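Periplasmic binding protein (Xylanimonas cellulosilytica, PDB 4MX8) probably serves as the solute-binding component of an ABC-type importer, capturing a substrate such as an iron-siderophore complex outside the cell membrane and delivering it for uptake. Local coordinates at residues Tyr19-Arg23 with Val34-Thr38; Gly69-Ser74 with Ala90-Phe94; Ala96-Glu102 with Asp121-Ile125; Arg208-Ile212 with Trp292-Phe296; Gln245-Val250 with His283-Leu287. All coordinates share one frame; numbering follows the deposited sequence. Where two conformers were deposited one is given.

Contact 1. Residues Tyr19-Arg23 with Val34-Thr38; sequences YTWDR and VYEET
T38 lies over one face of the W21 indole: its CB stands 4.3 Å from the centroid of the W21 six-membered ring and 12° off the ring normal, a CH-pi contact displaced toward the rim. The two side chains run alongside each other; with W21 CG between its backbone N and carbonyl carbon (chi1 79°), the end of the indole comes nearer the partner strand. At the ring's edge, in plane, is Y19 O. T38 OG1 lies at the edge of the R23 guanidinium, near its plane, 3.8 Å from R23 NE. On the other face of the sheet D22 OD1 and E37 OE1 come within 4.2 Å, probably a mild repulsion at this exposed surface. W21 with T38 and R23 with E36 are hydrogen-bonded antiparallel pairs; W21 N bonds T38 O at 3.1 Å. This hairpin of strands 16-24 and 35-43 turns its W21, R23 and T38 face onto W119 of helix 119-123, which meets W21 edge-to-face, while W21 NE1 bonds D130 of strand 128-130.

Contact 2. Residues Gly69-Ser74 with Ala90-Phe94; sequences GAPLDS and AGTLF
P71 and L93 cross at about a right angle, with P71 CG 4.1 Å from L93 CD2. The pyrrolidine, puckered C-gamma endo, also sets its CB against the opposing backbone, 3.5 Å from T92 CA. In L93 a chi1 of -64°, with CG anti to the carbonyl carbon, puts CG beside S74, 3.6 Å from S74 OG, and the extended second torsion sets the methyls, CD2 next to P71. That hydroxyl lies beside its own backbone N (chi1 -46°), where a water joins it to L93 N. An alanine in place of L93 would lose CG and both methyls, and would probably leave P71 CG and the S74 side chain without their apolar partner. The contact takes in the end of strand 67-70 and the loop just after strand 87-89, the parallel pair in one lobe of this alpha/beta binding protein: A90 N bonds A70 O at 3.0 Å, and the chains then part into turns. P71 centres an inverse gamma turn, and S74 N bonds P71 O in the 3-10 segment 72-74. In the 90-94 segment, the phi and psi of G91 would press a beta carbon against A90 O. T92 forms an ST turn, its OG1 accepting from F94 N at 3.2 Å. A second water, donating to G91 O and only weakly held by D73 N, spans the gap between the turns.

Contact 3. Residues Ala96-Glu102 with Asp121-Ile125; sequences ADLIAIE and DLNEI
I125 and L122 face L98 and I101 between two short helices, 98-104 and 119-123, which are linked in sequence through strand 108-111 as successive elements of an alpha/beta lobe. No hydrogen bond crosses; the contact rests mainly on apolar packing, much of it between methyl groups. L98 divides its branches: CD2 meets I125 CD1 at 3.6 Å and L122 CD2 at 3.7 Å, both side chains slanting across it, whereas CD1 lies against D121 CB at 3.7 Å, with the D121 side chain roughly perpendicular to that of L98. I101 stands at about a right angle to both L122 and I125, presenting CD1 to L122 CD2 at 3.7 Å and its CG2 branch to I125. L122 CD2 is therefore shared by L98 and I101, and A96 CB approaches it too, at 4.1 Å. F52 touches A96, I101 and L122, and I109 of strand 108-111 touches I101 and L122. At the exposed E102 the packing includes a charged side chain. E102 leaves with CG anti to its backbone N (chi1 164°) and bends at chi2, a shape that carries its carboxylate back over I125, with OE1 3.8 Å from I125 CG2. The start of the first helix is held by an N-cap: D97 OD1 accepts from A100 N at 3.0 Å, the donor lying above the carboxylate plane.

Contact 4. Residues Arg208-Ile212 with Trp292-Phe296; sequences RGGLI and WYIVF
L211, I212 and W292 form the buried, apolar part of this contact. L211 CD2 lies 3.9 Å from W292 CE3, the two side chains slanting across one another, while I212 comes in nearly perpendicular, its CG1 4.2 Å from W292 CZ3. M305 of helix 299-309 touches both L211 and W292, and D308 of the same helix takes the hydrogen bond of W292 NE1. The other part, made by R208, Y293 and F296, is partly exposed and joins a charged group to aromatic rings. R208 extends from the helix with CG anti to the backbone N (chi1 -171°), then bends at chi3, which brings one face of its guanidinium toward Y293: NH2 is 3.4 Å from Y293 CE1, but the planes are 38° apart, a tilted approach rather than a parallel stack. In the conformer given, R208 CD rests over one face of the F296 ring, 4.1 Å from its centroid; two conformers of F296 were modelled, so this CH-pi contact is provisional. R114 bonds Y293 O and I294 O and touches both R208 and F296. Helices 207-214 and 289-295 thus meet near the centre of the chain, consistent with the region between the two lobes where relatives in this family hold their solute.

Contact 5. Residues Gln245-Val250 with His283-Leu287; sequences QWLWVV and HVLYL
W246 and H283 stack face to face, the W246 six-membered ring and the H283 imidazole having centroids 3.6 Å apart and planes at 17°. The imidazole is also held at its edge: H283 ND1 donates to Q245 O at 3.1 Å, with the oxygen near the ring plane. H283 CG lies beside its backbone N (chi1 -77°), a torsion that lays the ring across the indole, and the Q245 side-chain amide comes close to the imidazole, turned 63° from the ring plane. Without its imidazole, as with an alanine here, the W246 face would probably lose its stacking partner and Q245 O its side-chain donor. Beyond this end, a parallel ladder sets the register. L247 N bonds H283 O at 3.0 Å, L285 N bonds L247 O at 2.8 Å, V249 N bonds L285 O, and L287 N closes the series on V249 O. L287 CD2 is at the edge of the W248 indole, 3.6 Å from W248 CE3. On the other face of the sheet V249 CB lies 3.6 Å from Y286 CD1. Strand 246-251 lies between 183-189 and 284-287, the latter outermost in the sheet; I212 of helix 207-214 packs on W248 and L287, and A264 of helix 264-267 on V249 and Y286.

Contact 5 is a mostly buried strand pair, contact 1 a surface hairpin, and contacts 2, 3 and 4 are partly buried. Both strand pairs rest on backbone bonds, but the parallel ladder of contact 5 carries apolar and aromatic side chains, whereas contact 1 exposes carboxylates. Contact 3 has no hydrogen bond across it and contact 2 just one. Contacts 2 and 3 touch: A90 O lies 2.8 Å from D97 N, a probable hydrogen bond. Contacts 4 and 5 also meet through W292 NE1 on L287, strand 284-287 being followed in the chain by helix 289-295. Contacts 3 and 5, about 41 Å apart between centres, lie on opposite sides of the chain's centre, with contact 4 near it.

Contact 1. Residues Tyr19-Arg23 with Val34-Thr38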
# COMPACT_ATOMS: atom_id res chain seq x y z
N TYR A 19 6.75 -14.58 -16.12
CA TYR A 19 6.35 -14.24 -14.75
C TYR A 19 5.45 -15.32 -14.14
O TYR A 19 4.36 -15.61 -14.67
CB TYR A 19 5.65 -12.87 -14.67
CG TYR A 19 5.44 -12.43 -13.24
CD1 TYR A 19 6.51 -12.02 -12.46
CD2 TYR A 19 4.18 -12.43 -12.67
CE1 TYR A 19 6.34 -11.62 -11.14
CE2 TYR A 19 4.00 -12.02 -11.35
CZ TYR A 19 5.08 -11.62 -10.59
OH TYR A 19 4.92 -11.21 -9.28
N THR A 20 5.92 -15.92 -13.04
CA THR A 20 5.21 -17.02 -12.41
C THR A 20 4.98 -16.75 -10.94
O THR A 20 5.91 -16.48 -10.19
CB THR A 20 5.96 -18.34 -12.55
OG1 THR A 20 6.03 -18.70 -13.94
CG2 THR A 20 5.22 -19.43 -11.81
N TRP A 21 3.71 -16.84 -10.53
CA TRP A 21 3.35 -16.54 -9.16
C TRP A 21 2.20 -17.42 -8.68
O TRP A 21 1.52 -18.07 -9.49
CB TRP A 21 3.01 -15.05 -9.03
CG TRP A 21 1.65 -14.64 -9.50
CD1 TRP A 21 0.58 -14.30 -8.71
CD2 TRP A 21 1.20 -14.49 -10.86
NE1 TRP A 21 -0.49 -13.94 -9.50
CE2 TRP A 21 -0.14 -14.05 -10.82
CE3 TRP A 21 1.81 -14.68 -12.11
CZ2 TRP A 21 -0.88 -13.82 -11.97
CZ3 TRP A 21 1.07 -14.45 -13.25
CH2 TRP A 21 -0.26 -14.01 -13.17
N ASP A 22 1.99 -17.46 -7.37
CA ASP A 22 0.87 -18.19 -6.82
C ASP A 22 -0.36 -17.28 -6.74
O ASP A 22 -0.53 -16.49 -5.81
CB ASP A 22 1.22 -18.80 -5.46
CG ASP A 22 2.24 -19.93 -5.58
OD1 ASP A 22 1.96 -20.95 -6.25
OD2 ASP A 22 3.33 -19.80 -4.99
N ARG A 23 -1.21 -17.39 -7.76
CA ARG A 23 -2.36 -16.51 -7.93
C ARG A 23 -3.51 -16.85 -7.00
O ARG A 23 -3.90 -18.02 -6.87
CB ARG A 23 -2.86 -16.57 -9.37
CG ARG A 23 -3.84 -15.46 -9.71
CD ARG A 23 -4.15 -15.45 -11.19
NE ARG A 23 -5.03 -16.55 -11.57
CZ ARG A 23 -6.36 -16.53 -11.43
NH1 ARG A 23 -6.96 -15.46 -10.90
NH2 ARG A 23 -7.08 -17.58 -11.83
N VAL A 34 -7.59 -19.21 -2.57
CA VAL A 34 -7.21 -20.54 -3.02
C VAL A 34 -6.15 -20.26 -4.08
O VAL A 34 -6.44 -19.65 -5.10
CB VAL A 34 -8.41 -21.31 -3.58
CG1 VAL A 34 -7.94 -22.53 -4.28
CG2 VAL A 34 -9.36 -21.69 -2.47
N TYR A 35 -4.91 -20.64 -3.80
CA TYR A 35 -3.81 -20.21 -4.66
C TYR A 35 -3.49 -21.26 -5.70
O TYR A 35 -3.53 -22.47 -5.43
CB TYR A 35 -2.57 -19.87 -3.84
CG TYR A 35 -2.76 -18.72 -2.87
CD1 TYR A 35 -2.70 -17.40 -3.30
CD2 TYR A 35 -2.99 -18.96 -1.51
CE1 TYR A 35 -2.88 -16.34 -2.41
CE2 TYR A 35 -3.17 -17.91 -0.62
CZ TYR A 35 -3.11 -16.60 -1.08
OH TYR A 35 -3.29 -15.56 -0.20
N GLU A 36 -3.18 -20.80 -6.91
CA GLU A 36 -2.89 -21.68 -8.03
C GLU A 36 -1.79 -21.05 -8.86
O GLU A 36 -1.90 -19.90 -9.26
CB GLU A 36 -4.14 -21.96 -8.87
CG GLU A 36 -5.09 -22.98 -8.21
CD GLU A 36 -6.43 -23.15 -8.94
OE1 GLU A 36 -6.58 -22.67 -10.10
OE2 GLU A 36 -7.33 -23.77 -8.33
N GLU A 37 -0.71 -21.78 -9.09
CA GLU A 37 0.43 -21.21 -9.80
C GLU A 37 0.05 -20.88 -11.23
O GLU A 37 -0.63 -21.64 -11.91
CB GLU A 37 1.60 -22.17 -9.77
CG GLU A 37 2.83 -21.67 -10.49
CD GLU A 37 4.06 -22.49 -10.14
OE1 GLU A 37 4.74 -22.13 -9.15
OE2 GLU A 37 4.33 -23.49 -10.86
N THR A 38 0.50 -19.72 -11.68
CA THR A 38 0.15 -19.23 -13.00
C THR A 38 1.40 -18.63 -13.66
O THR A 38 2.23 -18.00 -13.00
CB THR A 38 -0.97 -18.18 -12.89
OG1 THR A 38 -2.20 -18.83 -12.54
CG2 THR A 38 -1.14 -17.40 -14.17
O HOH W 1 -5.50 -20.27 -12.39

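Contact 2. Residues Gly69-Ser74 with Ala90-Phe94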
# COMPACT_ATOMS: atom_id res chain seq x y z
N GLY A 69 -2.95 3.59 -19.79
CA GLY A 69 -4.33 3.48 -19.35
C GLY A 69 -4.36 3.12 -17.87
O GLY A 69 -3.51 2.37 -17.38
N ALA A 70 -5.37 3.65 -17.17
CA ALA A 70 -5.45 3.54 -15.72
C ALA A 70 -6.82 4.00 -15.27
O ALA A 70 -7.50 4.76 -15.97
CB ALA A 70 -4.38 4.42 -15.08
N PRO A 71 -7.24 3.54 -14.08
CA PRO A 71 -8.45 4.10 -13.48
C PRO A 71 -8.17 5.55 -13.08
O PRO A 71 -7.78 5.80 -11.94
CB PRO A 71 -8.64 3.24 -12.23
CG PRO A 71 -7.27 2.67 -11.95
CD PRO A 71 -6.66 2.45 -13.28
N LEU A 72 -8.36 6.49 -14.01
CA LEU A 72 -7.87 7.86 -13.84
C LEU A 72 -8.40 8.55 -12.59
O LEU A 72 -7.66 9.25 -11.91
CB LEU A 72 -8.16 8.71 -15.07
CG LEU A 72 -7.54 8.10 -16.32
CD1 LEU A 72 -8.13 8.71 -17.52
CD2 LEU A 72 -6.04 8.28 -16.32
N ASP A 73 -9.68 8.33 -12.29
CA ASP A 73 -10.32 9.00 -11.16
C ASP A 73 -9.73 8.59 -9.82
O ASP A 73 -10.08 9.17 -8.79
CB ASP A 73 -11.84 8.75 -11.13
CG ASP A 73 -12.56 9.32 -12.33
OD1 ASP A 73 -12.15 10.40 -12.83
OD2 ASP A 73 -13.56 8.69 -12.76
N SER A 74 -8.84 7.59 -9.84
CA SER A 74 -8.24 7.04 -8.62
C SER A 74 -6.74 7.31 -8.50
O SER A 74 -6.15 7.05 -7.45
CB SER A 74 -8.46 5.52 -8.53
OG SER A 74 -9.79 5.16 -8.83
N ALA A 90 -9.34 3.26 -17.80
CA ALA A 90 -9.48 1.80 -17.94
C ALA A 90 -10.58 1.21 -17.08
O ALA A 90 -10.89 0.02 -17.22
CB ALA A 90 -8.17 1.11 -17.62
N GLY A 91 -11.13 2.01 -16.18
CA GLY A 91 -12.10 1.49 -15.23
C GLY A 91 -12.01 2.17 -13.87
O GLY A 91 -11.91 3.40 -13.81
N THR A 92 -12.05 1.37 -12.81
CA THR A 92 -11.79 1.86 -11.45
C THR A 92 -10.84 0.88 -10.78
O THR A 92 -10.37 -0.06 -11.42
CB THR A 92 -13.06 1.90 -10.61
OG1 THR A 92 -13.48 0.55 -10.38
CG2 THR A 92 -14.15 2.69 -11.32
N LEU A 93 -10.57 1.07 -9.49
CA LEU A 93 -9.63 0.20 -8.77
C LEU A 93 -10.14 -1.24 -8.67
O LEU A 93 -9.38 -2.14 -8.35
CB LEU A 93 -9.38 0.73 -7.37
CG LEU A 93 -8.70 2.09 -7.26
CD1 LEU A 93 -8.59 2.54 -5.82
CD2 LEU A 93 -7.33 2.02 -7.92
N PHE A 94 -11.43 -1.43 -8.95
CA PHE A 94 -12.11 -2.70 -8.72
C PHE A 94 -12.66 -3.33 -9.99
O PHE A 94 -13.04 -4.51 -10.00
CB PHE A 94 -13.32 -2.48 -7.82
CG PHE A 94 -12.99 -2.08 -6.43
CD1 PHE A 94 -12.51 -2.99 -5.52
CD2 PHE A 94 -13.23 -0.79 -6.00
CE1 PHE A 94 -12.24 -2.61 -4.21
CE2 PHE A 94 -12.97 -0.41 -4.69
CZ PHE A 94 -12.48 -1.32 -3.80
O HOH W 2 -11.53 5.77 -11.93
O HOH W 3 -11.71 2.84 -7.69

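Contact 3. Residues Ala96-Glu102 with Asp121-Ile125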
# COMPACT_ATOMS: atom_id res chain seq x y z
N ALA A 96 -12.98 -3.28 -14.53
CA ALA A 96 -12.38 -2.92 -15.82
C ALA A 96 -13.42 -2.64 -16.91
O ALA A 96 -14.41 -3.35 -17.03
CB ALA A 96 -11.45 -4.04 -16.26
N ASP A 97 -13.17 -1.59 -17.69
CA ASP A 97 -13.91 -1.32 -18.92
C ASP A 97 -13.31 -2.18 -20.05
O ASP A 97 -12.51 -1.69 -20.85
CB ASP A 97 -13.84 0.18 -19.26
CG ASP A 97 -14.72 0.57 -20.45
OD1 ASP A 97 -15.12 -0.31 -21.24
OD2 ASP A 97 -15.00 1.79 -20.60
N LEU A 98 -13.68 -3.45 -20.09
CA LEU A 98 -13.09 -4.40 -21.04
C LEU A 98 -13.30 -4.04 -22.51
O LEU A 98 -12.49 -4.44 -23.35
CB LEU A 98 -13.57 -5.83 -20.76
CG LEU A 98 -13.18 -6.38 -19.39
CD1 LEU A 98 -13.81 -7.73 -19.19
CD2 LEU A 98 -11.67 -6.49 -19.21
N ILE A 99 -14.36 -3.31 -22.84
CA ILE A 99 -14.55 -2.92 -24.25
C ILE A 99 -13.58 -1.79 -24.62
O ILE A 99 -12.99 -1.79 -25.70
CB ILE A 99 -16.03 -2.59 -24.67
CG1 ILE A 99 -16.65 -1.53 -23.77
CG2 ILE A 99 -16.90 -3.82 -24.62
CD1 ILE A 99 -18.12 -1.29 -24.07
N ALA A 100 -13.42 -0.84 -23.70
CA ALA A 100 -12.48 0.25 -23.92
C ALA A 100 -11.09 -0.32 -24.07
O ALA A 100 -10.39 -0.04 -25.05
CB ALA A 100 -12.52 1.21 -22.76
N ILE A 101 -10.68 -1.11 -23.07
CA ILE A 101 -9.35 -1.68 -23.05
C ILE A 101 -9.05 -2.49 -24.31
O ILE A 101 -8.02 -2.28 -24.95
CB ILE A 101 -9.11 -2.52 -21.79
CG1 ILE A 101 -9.23 -1.63 -20.55
CG2 ILE A 101 -7.74 -3.17 -21.84
CD1 ILE A 101 -9.10 -2.39 -19.25
N GLU A 102 -9.97 -3.38 -24.68
CA GLU A 102 -9.81 -4.18 -25.89
C GLU A 102 -9.54 -3.29 -27.10
O GLU A 102 -8.58 -3.52 -27.82
CB GLU A 102 -11.05 -5.05 -26.15
CG GLU A 102 -11.16 -5.60 -27.56
CD GLU A 102 -10.18 -6.73 -27.82
OE1 GLU A 102 -9.88 -7.52 -26.89
OE2 GLU A 102 -9.72 -6.84 -28.98
N ASP A 121 -10.11 -11.92 -16.93
CA ASP A 121 -10.77 -11.17 -17.98
C ASP A 121 -9.77 -10.33 -18.76
O ASP A 121 -9.81 -10.27 -19.99
CB ASP A 121 -11.84 -10.24 -17.40
CG ASP A 121 -13.11 -10.96 -17.02
OD1 ASP A 121 -13.19 -12.18 -17.30
OD2 ASP A 121 -14.02 -10.31 -16.44
N LEU A 122 -8.88 -9.66 -18.03
CA LEU A 122 -7.87 -8.82 -18.65
C LEU A 122 -6.90 -9.64 -19.50
O LEU A 122 -6.60 -9.28 -20.64
CB LEU A 122 -7.14 -7.99 -17.61
CG LEU A 122 -8.07 -6.90 -17.08
CD1 LEU A 122 -7.57 -6.31 -15.77
CD2 LEU A 122 -8.21 -5.81 -18.12
N ASN A 123 -6.45 -10.76 -18.96
CA ASN A 123 -5.51 -11.63 -19.67
C ASN A 123 -6.02 -12.15 -21.04
O ASN A 123 -5.23 -12.54 -21.90
CB ASN A 123 -5.08 -12.78 -18.75
CG ASN A 123 -3.84 -13.53 -19.26
OD1 ASN A 123 -2.85 -12.92 -19.66
ND2 ASN A 123 -3.90 -14.86 -19.21
N GLU A 124 -7.34 -12.13 -21.25
CA GLU A 124 -7.92 -12.48 -22.56
C GLU A 124 -7.66 -11.40 -23.61
O GLU A 124 -7.80 -11.66 -24.81
CB GLU A 124 -9.43 -12.73 -22.47
CG GLU A 124 -9.83 -14.11 -21.97
CD GLU A 124 -9.47 -15.22 -22.96
OE1 GLU A 124 -10.01 -15.21 -24.09
OE2 GLU A 124 -8.65 -16.10 -22.59
N ILE A 125 -7.30 -10.20 -23.15
CA ILE A 125 -7.09 -9.03 -24.01
C ILE A 125 -5.61 -8.81 -24.33
O ILE A 125 -5.24 -8.53 -25.47
CB ILE A 125 -7.61 -7.77 -23.33
CG1 ILE A 125 -9.09 -7.91 -23.03
CG2 ILE A 125 -7.40 -6.55 -24.19
CD1 ILE A 125 -9.60 -6.76 -22.18

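Contact 4. Residues Arg208-Ile212 with Trp292-Phe296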
# COMPACT_ATOMS: atom_id res chain seq x y z
N ARG A 208 -0.69 -4.92 5.60
CA ARG A 208 -0.86 -3.47 5.58
C ARG A 208 -0.99 -2.86 6.96
O ARG A 208 -0.37 -1.85 7.26
CB ARG A 208 -2.07 -3.09 4.74
CG ARG A 208 -2.16 -1.61 4.49
CD ARG A 208 -3.32 -1.30 3.60
NE ARG A 208 -4.58 -1.68 4.22
CZ ARG A 208 -5.69 -1.90 3.53
NH1 ARG A 208 -5.67 -1.77 2.21
NH2 ARG A 208 -6.81 -2.25 4.16
N GLY A 209 -1.81 -3.48 7.80
CA GLY A 209 -1.97 -2.98 9.14
C GLY A 209 -0.67 -3.04 9.89
O GLY A 209 -0.32 -2.10 10.60
N GLY A 210 0.07 -4.13 9.71
CA GLY A 210 1.28 -4.36 10.48
C GLY A 210 2.50 -3.57 10.05
O GLY A 210 3.51 -3.58 10.75
N LEU A 211 2.40 -2.87 8.92
CA LEU A 211 3.51 -2.14 8.33
C LEU A 211 4.32 -1.30 9.32
O LEU A 211 5.55 -1.39 9.40
CB LEU A 211 2.97 -1.21 7.24
CG LEU A 211 3.64 -1.20 5.88
CD1 LEU A 211 3.71 -2.59 5.33
CD2 LEU A 211 2.80 -0.32 4.99
N ILE A 212 3.61 -0.49 10.09
CA ILE A 212 4.22 0.38 11.08
C ILE A 212 5.09 -0.40 12.10
O ILE A 212 6.12 0.08 12.56
CB ILE A 212 3.08 1.23 11.73
CG1 ILE A 212 3.40 2.72 11.63
CG2 ILE A 212 2.72 0.77 13.14
CD1 ILE A 212 4.62 3.14 12.39
N TRP A 292 -0.49 5.16 2.76
CA TRP A 292 -0.59 4.01 3.63
C TRP A 292 -1.82 3.12 3.42
O TRP A 292 -1.80 1.95 3.79
CB TRP A 292 -0.50 4.42 5.09
CG TRP A 292 0.81 5.00 5.49
CD1 TRP A 292 1.25 6.26 5.25
CD2 TRP A 292 1.84 4.34 6.24
NE1 TRP A 292 2.50 6.43 5.79
CE2 TRP A 292 2.89 5.27 6.40
CE3 TRP A 292 1.99 3.06 6.79
CZ2 TRP A 292 4.07 4.97 7.10
CZ3 TRP A 292 3.14 2.75 7.47
CH2 TRP A 292 4.18 3.71 7.62
N TYR A 293 -2.89 3.64 2.85
CA TYR A 293 -4.09 2.82 2.74
C TYR A 293 -4.52 2.48 1.31
O TYR A 293 -4.97 1.37 1.05
CB TYR A 293 -5.23 3.45 3.51
CG TYR A 293 -6.53 2.69 3.39
CD1 TYR A 293 -6.82 1.65 4.24
CD2 TYR A 293 -7.47 3.00 2.42
CE1 TYR A 293 -7.99 0.96 4.14
CE2 TYR A 293 -8.64 2.31 2.31
CZ TYR A 293 -8.90 1.29 3.18
OH TYR A 293 -10.08 0.59 3.09
N ILE A 294 -4.42 3.42 0.38
CA ILE A 294 -4.88 3.16 -1.00
C ILE A 294 -3.81 2.48 -1.85
O ILE A 294 -4.03 1.41 -2.39
CB ILE A 294 -5.35 4.44 -1.72
CG1 ILE A 294 -6.62 4.97 -1.06
CG2 ILE A 294 -5.57 4.16 -3.19
CD1 ILE A 294 -7.79 4.06 -1.22
N VAL A 295 -2.64 3.10 -1.93
CA VAL A 295 -1.54 2.60 -2.74
C VAL A 295 -0.80 1.43 -2.09
O VAL A 295 -0.75 0.32 -2.65
CB VAL A 295 -0.53 3.71 -3.02
CG1 VAL A 295 0.56 3.18 -3.91
CG2 VAL A 295 -1.23 4.89 -3.66
N PHE A 296 -0.30 1.67 -0.88
CA PHE A 296 0.47 0.71 -0.06
C PHE A 296 1.48 -0.18 -0.80
O PHE A 296 1.34 -1.39 -0.87
CB PHE A 296 -0.43 -0.06 0.94
CG PHE A 296 -1.28 -1.15 0.31
CD1 PHE A 296 -2.42 -0.85 -0.43
CD2 PHE A 296 -0.96 -2.49 0.50
CE1 PHE A 296 -3.20 -1.85 -1.00
CE2 PHE A 296 -1.74 -3.49 -0.06
CZ PHE A 296 -2.85 -3.17 -0.80

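Contact 5. Residues Gln245-Val250 with His283-Leu287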
# COMPACT_ATOMS: atom_id res chain seq x y z
N GLN A 245 3.01 5.27 24.12
CA GLN A 245 3.85 6.45 24.09
C GLN A 245 3.70 7.23 22.78
O GLN A 245 3.69 8.46 22.78
CB GLN A 245 5.31 6.06 24.29
CG GLN A 245 6.24 7.25 24.42
CD GLN A 245 6.08 7.95 25.74
OE1 GLN A 245 5.74 7.31 26.74
NE2 GLN A 245 6.31 9.26 25.77
N TRP A 246 3.58 6.51 21.67
CA TRP A 246 3.40 7.13 20.37
C TRP A 246 2.13 6.56 19.75
O TRP A 246 1.90 5.34 19.82
CB TRP A 246 4.58 6.79 19.48
CG TRP A 246 5.86 7.27 20.00
CD1 TRP A 246 6.76 6.56 20.73
CD2 TRP A 246 6.41 8.57 19.83
NE1 TRP A 246 7.85 7.34 21.03
CE2 TRP A 246 7.65 8.58 20.49
CE3 TRP A 246 5.98 9.73 19.18
CZ2 TRP A 246 8.47 9.72 20.52
CZ3 TRP A 246 6.79 10.85 19.22
CH2 TRP A 246 8.02 10.84 19.88
N LEU A 247 1.32 7.44 19.16
CA LEU A 247 0.10 7.02 18.47
C LEU A 247 0.23 7.37 17.00
O LEU A 247 0.41 8.55 16.66
CB LEU A 247 -1.12 7.72 19.07
CG LEU A 247 -2.53 7.37 18.57
CD1 LEU A 247 -2.96 6.00 19.05
CD2 LEU A 247 -3.53 8.41 19.03
N TRP A 248 0.16 6.36 16.13
CA TRP A 248 0.30 6.52 14.69
C TRP A 248 -1.04 6.38 13.99
O TRP A 248 -1.62 5.30 14.00
CB TRP A 248 1.24 5.46 14.12
CG TRP A 248 2.63 5.48 14.67
CD1 TRP A 248 3.08 4.84 15.79
CD2 TRP A 248 3.77 6.14 14.11
NE1 TRP A 248 4.43 5.07 15.96
CE2 TRP A 248 4.87 5.86 14.94
CE3 TRP A 248 3.96 6.94 12.98
CZ2 TRP A 248 6.14 6.35 14.69
CZ3 TRP A 248 5.23 7.42 12.73
CH2 TRP A 248 6.30 7.13 13.58
N VAL A 249 -1.51 7.45 13.36
CA VAL A 249 -2.88 7.51 12.87
C VAL A 249 -3.01 7.53 11.35
O VAL A 249 -2.38 8.35 10.68
CB VAL A 249 -3.56 8.78 13.39
CG1 VAL A 249 -5.02 8.78 13.02
CG2 VAL A 249 -3.38 8.88 14.89
N VAL A 250 -3.84 6.63 10.83
CA VAL A 250 -4.21 6.59 9.41
C VAL A 250 -5.69 6.97 9.27
O VAL A 250 -6.57 6.25 9.75
CB VAL A 250 -4.03 5.17 8.85
CG1 VAL A 250 -4.51 5.10 7.44
CG2 VAL A 250 -2.60 4.76 8.92
N HIS A 283 2.85 13.37 20.65
CA HIS A 283 3.40 12.14 20.12
C HIS A 283 2.35 11.46 19.26
O HIS A 283 2.38 10.24 19.09
CB HIS A 283 3.79 11.22 21.27
CG HIS A 283 5.07 11.61 21.96
ND1 HIS A 283 5.62 10.85 22.98
CD2 HIS A 283 5.91 12.65 21.78
CE1 HIS A 283 6.74 11.42 23.39
NE2 HIS A 283 6.94 12.51 22.68
N VAL A 284 1.40 12.23 18.74
CA VAL A 284 0.44 11.72 17.75
C VAL A 284 0.93 12.06 16.34
O VAL A 284 1.04 13.23 15.98
CB VAL A 284 -0.99 12.28 17.97
CG1 VAL A 284 -1.93 11.83 16.88
CG2 VAL A 284 -1.53 11.82 19.31
N LEU A 285 1.24 11.04 15.56
CA LEU A 285 1.75 11.25 14.21
C LEU A 285 0.74 10.78 13.19
O LEU A 285 0.23 9.66 13.29
CB LEU A 285 3.05 10.46 14.01
CG LEU A 285 4.05 10.70 15.13
CD1 LEU A 285 4.69 9.40 15.44
CD2 LEU A 285 5.08 11.72 14.73
N TYR A 286 0.44 11.63 12.21
CA TYR A 286 -0.51 11.25 11.16
C TYR A 286 0.18 10.75 9.89
O TYR A 286 1.09 11.39 9.35
CB TYR A 286 -1.46 12.41 10.86
CG TYR A 286 -2.36 12.71 12.02
CD1 TYR A 286 -3.62 12.13 12.11
CD2 TYR A 286 -1.96 13.56 13.05
CE1 TYR A 286 -4.46 12.38 13.18
CE2 TYR A 286 -2.79 13.82 14.12
CZ TYR A 286 -4.04 13.23 14.17
OH TYR A 286 -4.86 13.47 15.24
N LEU A 287 -0.25 9.59 9.41
CA LEU A 287 0.37 9.00 8.24
C LEU A 287 -0.44 9.35 6.99
O LEU A 287 -1.63 9.63 7.10
CB LEU A 287 0.48 7.48 8.41
CG LEU A 287 1.22 6.95 9.63
CD1 LEU A 287 1.13 5.46 9.62
CD2 LEU A 287 2.67 7.37 9.61
O HOH W 4 -4.02 10.05 8.34